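Local coordinates for aminoglycoside acetyltransferase meta-AAC0020 (Uncultured bacterium, PDB 5F47), which transfers an acetyl group from acetyl-coenzyme A to aminoglycoside antibiotics as a GNAT-fold resistance enzyme, at the interface of chains A and B. Residues are numbered along the deposited sequence; one frame, centred on the assembly and turned at random. Chains: chain A/B, aminoglycoside acetyltransferase meta-AAC0020.

The interface of chains A and B. Residues chain A 24, 28, 48, 51, 57, 73, 75; chain B 78-80.
B:Tyr80, on the loop that follows strand 67-77 of one GNAT subunit, plugs into a pocket of the other, walled by A:Phe24 and A:Ile28 of helix 21-34, A:Leu48 and A:Leu51 of helix 45-52, A:Phe57 of strand 57-64 and A:Thr73 of strand 67-77. The interface is two-fold symmetric, so the A loop enters chain B likewise; whether the pair is the functional unit the structure alone does not show. CG of B:Tyr80 lies between its own backbone N and carbonyl carbon (chi1 42°), which turns the ring inward from the loop. At the root of the side chain, CB meets the helix residues: the CD1 methyl of A:Ile28 sits 3.7 Å from it, A:Leu48 CD2 lies 3.8 Å away, and the ring tip CZ of A:Phe24 comes across at about a right angle, also at 3.8 Å. A:Ile28 CD1 also rests over the centre of the A:Phe24 ring, while its CG1 faces ring atom CD1 of B:Tyr80. Further along, the A:Phe57 side chain runs at about a right angle to that of B:Tyr80, the two rings inclined but not perpendicular, its CZ 3.9 Å from CD2 of B:Tyr80, while CD2 of A:Leu51 touches the tyrosine ring at its edge. At the far end the phenol meets A:Thr73 tip to tip: OH of B:Tyr80 and OG1 of A:Thr73 share a 2.8 Å hydrogen bond, in which either hydroxyl could be the donor, tying the inserted side chain to strand 67-77. The threonine methyl CG2 packs 3.7 Å from CE2 of B:Tyr80. Two residues earlier, the A:Tyr75 phenol donates to the B:Glu78 carbonyl, which lies in plane at the ring edge; CD1 of A:Phe57 sits over one face of that ring, toward the rim, and may help to position it. A:Tyr75 OH lies 2.6 Å from B:Glu78 O, with a C=O...donor angle of 150° and the hydroxyl tilted 25° from the carbonyl plane.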
# COMPACT_ATOMS: atom_id res chain seq x y z
N PHE A 24 10.32 -3.65 18.18
CA PHE A 24 10.28 -3.32 16.75
C PHE A 24 11.63 -3.61 16.09
O PHE A 24 11.68 -4.19 15.00
CB PHE A 24 9.88 -1.84 16.58
CG PHE A 24 9.61 -1.41 15.16
CD1 PHE A 24 9.22 -2.31 14.18
CD2 PHE A 24 9.78 -0.07 14.81
CE1 PHE A 24 8.96 -1.88 12.87
CE2 PHE A 24 9.53 0.36 13.52
CZ PHE A 24 9.12 -0.55 12.55
N ILE A 28 12.62 -6.18 13.06
CA ILE A 28 13.32 -5.80 11.83
C ILE A 28 14.52 -6.72 11.65
O ILE A 28 14.78 -7.18 10.54
CB ILE A 28 13.74 -4.33 11.87
CG1 ILE A 28 12.49 -3.44 11.85
CG2 ILE A 28 14.65 -3.99 10.66
CD1 ILE A 28 12.73 -2.02 12.32
N LEU A 48 13.19 5.04 13.29
CA LEU A 48 12.29 3.93 13.59
C LEU A 48 11.25 4.32 14.64
O LEU A 48 10.10 3.89 14.55
CB LEU A 48 13.09 2.71 14.05
CG LEU A 48 14.03 2.16 12.97
CD1 LEU A 48 14.81 0.98 13.52
CD2 LEU A 48 13.25 1.77 11.73
N LEU A 51 8.48 6.34 12.99
CA LEU A 51 7.59 5.45 12.26
C LEU A 51 6.62 4.76 13.22
O LEU A 51 5.42 4.69 12.97
CB LEU A 51 8.41 4.43 11.47
CG LEU A 51 7.65 3.32 10.74
CD1 LEU A 51 6.53 3.91 9.91
CD2 LEU A 51 8.64 2.57 9.86
N PHE A 57 0.32 3.21 11.14
CA PHE A 57 1.25 2.10 11.11
C PHE A 57 1.05 1.24 12.35
O PHE A 57 1.06 1.76 13.46
CB PHE A 57 2.70 2.64 11.03
CG PHE A 57 3.77 1.57 10.89
CD1 PHE A 57 3.90 0.82 9.70
CD2 PHE A 57 4.65 1.36 11.93
CE1 PHE A 57 4.91 -0.13 9.58
CE2 PHE A 57 5.67 0.42 11.82
CZ PHE A 57 5.79 -0.33 10.64
N THR A 73 3.98 -6.24 9.83
CA THR A 73 3.84 -4.80 9.76
C THR A 73 2.66 -4.47 8.88
O THR A 73 2.36 -5.21 7.94
CB THR A 73 5.09 -4.14 9.22
OG1 THR A 73 5.36 -4.69 7.92
CG2 THR A 73 6.28 -4.40 10.15
N TYR A 75 0.13 -1.06 7.18
CA TYR A 75 -0.14 0.36 6.96
C TYR A 75 -1.63 0.59 6.78
O TYR A 75 -2.29 -0.15 6.06
CB TYR A 75 0.59 0.90 5.73
CG TYR A 75 2.09 0.88 5.82
CD1 TYR A 75 2.82 -0.25 5.46
CD2 TYR A 75 2.80 2.01 6.24
CE1 TYR A 75 4.21 -0.26 5.54
CE2 TYR A 75 4.18 2.00 6.32
CZ TYR A 75 4.88 0.87 5.96
OH TYR A 75 6.23 0.85 6.05
N GLU B 78 6.32 5.39 4.82
CA GLU B 78 7.61 5.48 5.49
C GLU B 78 8.12 4.08 5.79
O GLU B 78 7.35 3.23 6.24
CB GLU B 78 7.48 6.29 6.78
CG GLU B 78 7.10 7.73 6.55
CD GLU B 78 8.23 8.60 6.03
OE1 GLU B 78 7.94 9.68 5.49
OE2 GLU B 78 9.42 8.21 6.17
N GLN B 79 9.41 3.84 5.52
CA GLN B 79 10.00 2.52 5.66
C GLN B 79 10.77 2.28 6.94
O GLN B 79 11.27 3.22 7.57
CB GLN B 79 10.99 2.24 4.52
CG GLN B 79 10.37 2.25 3.13
CD GLN B 79 11.35 1.70 2.13
OE1 GLN B 79 11.46 0.48 1.96
NE2 GLN B 79 12.11 2.59 1.48
N TYR B 80 10.88 1.01 7.33
CA TYR B 80 11.81 0.62 8.39
C TYR B 80 13.09 0.01 7.82
O TYR B 80 14.01 -0.27 8.57
CB TYR B 80 11.13 -0.35 9.38
CG TYR B 80 10.27 -1.39 8.72
CD1 TYR B 80 10.81 -2.61 8.30
CD2 TYR B 80 8.91 -1.15 8.50
CE1 TYR B 80 10.01 -3.56 7.68
CE2 TYR B 80 8.11 -2.09 7.87
CZ TYR B 80 8.67 -3.29 7.48
OH TYR B 80 7.86 -4.22 6.85